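Local coordinates for protein MtN3/saliva family (Thermodesulfovibrio yellowstonii, PDB 4RNG) that probably carries sugars across the membrane as a SemiSWEET transporter, a bacterial homologue of the SWEET family that assembles from two three-helix subunits, at residues N8-I11 / G12-G16; A22-P25 / Q26-I30. All coordinates share one frame; numbering follows the deposited sequence.

Interaction 1 (N8-I11 / G12-G16); sequences NNLI and GIIAG
Gly-12 to Ala-15 each give their backbone N-H to the carbonyl four residues back, Asn-8 to Ile-11, and so build the first turns of helix 7-21, the opening transmembrane helix of the PQ-loop repeat. All four i to i+4 bonds form, the unbroken ladder of a regular α-helix. The bond from Ala-15 N to Ile-11 O, at 2.7 Å, is almost straight at the hydrogen (171°), whereas Ile-14 N meets Leu-10 O at 3.0 Å, tilted from the carbonyl plane. Gly-12 is buried, and its N bonds to Asn-8 O at 2.9 Å, in the carbonyl plane.

On this scaffold Leu-10 and Ile-14, one turn apart, lie side by side and point the same way. Leu-10 sends CG away from its own N (chi1 172°), and its CD1 comes to 3.7 Å from CD1 of Ile-14. Ile-13 instead runs back along the backbone: its CG1 lies 3.1 Å from Asn-9 O, a carbonyl already taken by Ile-13 N.

The same turns also pack on the second subunit: Asn-8 and Ile-11 on its Leu-60, Ile-14 on its Leu-53 and Ala-15 on its Trp-54, which places one side of the helix at the subunit interface. Ile-14 also folds CG1 over the preceding turn, with chi1 -64° setting that carbon beside its own N and 3.0 Å from Leu-10 O.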
loop_
_atom_site.group_PDB
_atom_site.type_symbol
_atom_site.label_atom_id
_atom_site.label_comp_id
_atom_site.label_asym_id
_atom_site.label_seq_id
_atom_site.Cartn_x
_atom_site.Cartn_y
_atom_site.Cartn_z
ATOM N N ASN C 8 17.013 -2.247 -13.263
ATOM C CA ASN C 8 16.250 -2.716 -12.127
ATOM C C ASN C 8 15.979 -1.640 -11.084
ATOM O O ASN C 8 14.846 -1.426 -10.700
ATOM C CB ASN C 8 16.975 -3.889 -11.487
ATOM C CG ASN C 8 17.129 -5.055 -12.442
ATOM O OD1 ASN C 8 16.659 -5.015 -13.586
ATOM N ND2 ASN C 8 17.794 -6.103 -11.977
ATOM N N ASN C 9 17.009 -0.923 -10.669
ATOM C CA ASN C 9 16.826 0.058 -9.611
ATOM C C ASN C 9 16.017 1.250 -10.082
ATOM O O ASN C 9 15.232 1.807 -9.323
ATOM C CB ASN C 9 18.177 0.520 -9.073
ATOM C CG ASN C 9 18.890 -0.576 -8.292
ATOM O OD1 ASN C 9 18.606 -0.813 -7.110
ATOM N ND2 ASN C 9 19.835 -1.249 -8.956
ATOM N N LEU C 10 16.184 1.627 -11.341
ATOM C CA LEU C 10 15.393 2.714 -11.892
ATOM C C LEU C 10 13.914 2.386 -11.766
ATOM O O LEU C 10 13.131 3.193 -11.259
ATOM C CB LEU C 10 15.772 2.992 -13.352
ATOM C CG LEU C 10 14.880 3.989 -14.090
ATOM C CD1 LEU C 10 14.823 5.328 -13.395
ATOM C CD2 LEU C 10 15.371 4.165 -15.518
ATOM N N ILE C 11 13.539 1.190 -12.198
ATOM C CA ILE C 11 12.139 0.778 -12.134
ATOM C C ILE C 11 11.712 0.728 -10.670
ATOM O O ILE C 11 10.642 1.224 -10.302
ATOM C CB ILE C 11 11.918 -0.596 -12.815
ATOM C CG1 ILE C 11 12.448 -0.550 -14.263
ATOM C CG2 ILE C 11 10.455 -1.015 -12.757
ATOM C CD1 ILE C 11 11.411 -0.761 -15.338
ATOM N N GLY C 12 12.588 0.188 -9.831
ATOM C CA GLY C 12 12.307 0.062 -8.416
ATOM C C GLY C 12 12.071 1.409 -7.766
ATOM O O GLY C 12 11.085 1.581 -7.047
ATOM N N ILE C 13 12.942 2.375 -8.050
ATOM C CA ILE C 13 12.823 3.698 -7.448
ATOM C C ILE C 13 11.518 4.305 -7.913
ATOM O O ILE C 13 10.790 4.912 -7.135
ATOM C CB ILE C 13 13.992 4.629 -7.842
ATOM C CG1 ILE C 13 15.317 4.124 -7.263
ATOM C CG2 ILE C 13 13.726 6.050 -7.395
ATOM C CD1 ILE C 13 16.511 4.725 -7.946
ATOM N N ILE C 14 11.221 4.137 -9.195
ATOM C CA ILE C 14 10.004 4.704 -9.755
ATOM C C ILE C 14 8.739 4.059 -9.175
ATOM O O ILE C 14 7.793 4.758 -8.825
ATOM C CB ILE C 14 10.003 4.585 -11.275
ATOM C CG1 ILE C 14 11.146 5.429 -11.832
ATOM C CG2 ILE C 14 8.655 5.021 -11.852
ATOM C CD1 ILE C 14 11.102 5.606 -13.310
ATOM N N ALA C 15 8.716 2.739 -9.063
ATOM C CA ALA C 15 7.593 2.084 -8.413
ATOM C C ALA C 15 7.386 2.637 -6.988
ATOM O O ALA C 15 6.263 2.993 -6.591
ATOM C CB ALA C 15 7.806 0.574 -8.387
ATOM N N GLY C 16 8.485 2.726 -6.244
ATOM C CA GLY C 16 8.480 3.197 -4.872
ATOM C C GLY C 16 8.160 4.665 -4.699
ATOM O O GLY C 16 7.520 5.065 -3.718
#

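Interaction 2 (A22-P25 / Q26-I30); sequences ALIP and QALKI. With SO4 (sulfate ion), chain I.
Pro-25, Gln-26 and Ile-24 carry most of the contact in the first turns of helix 23-33, which continues the transmembrane path of helix 7-21 after a short interruption of the helix around Ala-22. Pro-25 and Gln-26 are the Pro-Gln pair that gives the PQ-loop family its name. Pro-25 has no N-H, so it cannot donate to the carbonyl four residues back; its ring carbon CB lies 3.2 Å from Gln-26 N. Its own carbonyl is used, however: Lys-29 N reaches Pro-25 O at 3.1 Å from above the carbonyl plane, 37° out of it.

Leu-23 O serves two donors. Ala-27 N bonds to it at 3.1 Å, nearly straight, while Gln-26 N, 4.3 Å from Ala-22 O, instead adds a weak bond to Leu-23 O at 3.2 Å. Beyond that amide, the side chain of Gln-26 leaves the helix: CG is anti to N (chi1 -174°), and the chain bends at chi2, taking the amide group to the second subunit, where OE1 accepts from Ser-40 N and NE2 donates to Asp-38 O.

Ile-24 works on another side of the helix. Its CG2 lies 3.7 Å from CD1 of Leu-28, the two side chains running alongside each other, and Ile-24 O accepts Leu-28 N at 2.8 Å.

Lys-29 leads away from the turn as an extended chain that bends only at chi4. NZ gives a hydrogen bond to sulfate O3 at 2.6 Å and another to Val-39 O of the second subunit, whose Leu-41 and Ala-42 amides also bind the sulfate. The ion probably comes from the crystallisation liquor, yet the combination of ammonium group and backbone N-H donors suggests that this spot at the subunit boundary suits an anion.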
loop_
_atom_site.group_PDB
_atom_site.type_symbol
_atom_site.label_atom_id
_atom_site.label_comp_id
_atom_site.label_asym_id
_atom_site.label_seq_id
_atom_site.Cartn_x
_atom_site.Cartn_y
_atom_site.Cartn_z
ATOM N N ALA C 22 1.548 7.935 -3.231
ATOM C CA ALA C 22 0.117 7.662 -3.356
ATOM C C ALA C 22 -0.617 7.950 -2.054
ATOM O O ALA C 22 -1.799 8.255 -2.063
ATOM C CB ALA C 22 -0.120 6.197 -3.782
ATOM N N LEU C 23 0.101 7.824 -0.941
ATOM C CA LEU C 23 -0.430 8.048 0.401
ATOM C C LEU C 23 -0.669 9.509 0.700
ATOM O O LEU C 23 -1.487 9.849 1.550
ATOM C CB LEU C 23 0.526 7.457 1.430
ATOM C CG LEU C 23 0.552 5.933 1.363
ATOM C CD1 LEU C 23 1.800 5.330 2.001
ATOM C CD2 LEU C 23 -0.689 5.440 2.055
ATOM N N ILE C 24 0.057 10.376 0.007
ATOM C CA ILE C 24 -0.066 11.808 0.237
ATOM C C ILE C 24 -1.514 12.316 -0.004
ATOM O O ILE C 24 -2.069 12.976 0.877
ATOM C CB ILE C 24 0.956 12.595 -0.631
ATOM C CG1 ILE C 24 2.378 12.328 -0.131
ATOM C CG2 ILE C 24 0.667 14.076 -0.592
ATOM C CD1 ILE C 24 3.487 12.841 -1.051
ATOM N N PRO C 25 -2.147 11.984 -1.158
ATOM C CA PRO C 25 -3.536 12.444 -1.333
ATOM C C PRO C 25 -4.524 11.995 -0.262
ATOM O O PRO C 25 -5.471 12.742 0.017
ATOM C CB PRO C 25 -3.940 11.817 -2.677
ATOM C CG PRO C 25 -2.672 11.728 -3.417
ATOM C CD PRO C 25 -1.616 11.413 -2.411
ATOM N N GLN C 26 -4.333 10.805 0.310
ATOM C CA GLN C 26 -5.252 10.327 1.334
ATOM C C GLN C 26 -5.021 11.140 2.602
ATOM O O GLN C 26 -5.964 11.553 3.275
ATOM C CB GLN C 26 -5.080 8.827 1.608
ATOM C CG GLN C 26 -6.105 8.265 2.570
ATOM C CD GLN C 26 -7.533 8.331 2.040
ATOM O OE1 GLN C 26 -7.940 7.484 1.245
ATOM N NE2 GLN C 26 -8.303 9.330 2.482
ATOM N N ALA C 27 -3.756 11.392 2.907
ATOM C CA ALA C 27 -3.410 12.234 4.046
ATOM C C ALA C 27 -3.990 13.651 3.909
ATOM O O ALA C 27 -4.671 14.140 4.819
ATOM C CB ALA C 27 -1.900 12.291 4.218
ATOM N N LEU C 28 -3.742 14.288 2.766
ATOM C CA LEU C 28 -4.211 15.649 2.538
ATOM C C LEU C 28 -5.734 15.764 2.640
ATOM O O LEU C 28 -6.258 16.731 3.187
ATOM C CB LEU C 28 -3.738 16.136 1.172
ATOM C CG LEU C 28 -2.232 16.370 1.148
ATOM C CD1 LEU C 28 -1.789 16.811 -0.218
ATOM C CD2 LEU C 28 -1.889 17.408 2.191
ATOM N N LYS C 29 -6.434 14.753 2.142
ATOM C CA LYS C 29 -7.886 14.770 2.117
ATOM C C LYS C 29 -8.460 14.728 3.528
ATOM O O LYS C 29 -9.380 15.483 3.861
ATOM C CB LYS C 29 -8.408 13.599 1.287
ATOM C CG LYS C 29 -9.891 13.588 1.063
ATOM C CD LYS C 29 -10.252 12.391 0.218
ATOM C CE LYS C 29 -11.747 12.284 0.031
ATOM N NZ LYS C 29 -12.118 11.994 -1.378
ATOM N N ILE C 30 -7.908 13.848 4.354
ATOM C CA ILE C 30 -8.338 13.755 5.737
ATOM C C ILE C 30 -8.076 15.078 6.442
ATOM O O ILE C 30 -8.932 15.584 7.159
ATOM C CB ILE C 30 -7.620 12.605 6.465
ATOM C CG1 ILE C 30 -8.074 11.267 5.876
ATOM C CG2 ILE C 30 -7.921 12.645 7.947
ATOM C CD1 ILE C 30 -7.314 10.075 6.407
HETATM S S SO4 I . -10.470 12.199 -4.630
HETATM O O1 SO4 I . -10.602 13.561 -4.120
HETATM O O2 SO4 I . -11.096 12.115 -5.953
HETATM O O3 SO4 I . -11.142 11.280 -3.714
HETATM O O4 SO4 I . -9.049 11.859 -4.696
#

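Interactions 1 and 2 follow each other along the chain, on helices 7-21 and 23-33, separated by a short helix interruption around Ala-22. Their centres lie 22 Å apart and their nearest atoms about 7 Å, so they do not touch. What they share beyond the chain is the second subunit, which both touch: 8-16 through largely apolar packing on Leu-53, Trp-54 and Leu-60 of that chain, 22-30 through hydrogen bonds as well. The sulfate belongs to interaction 2 alone. Within one PQ-loop repeat, then, regular i+4 bonding accompanies a largely apolar interface at 8-16, and the proline-disturbed first turn at 22-30 a more polar one that holds an anion in the crystal.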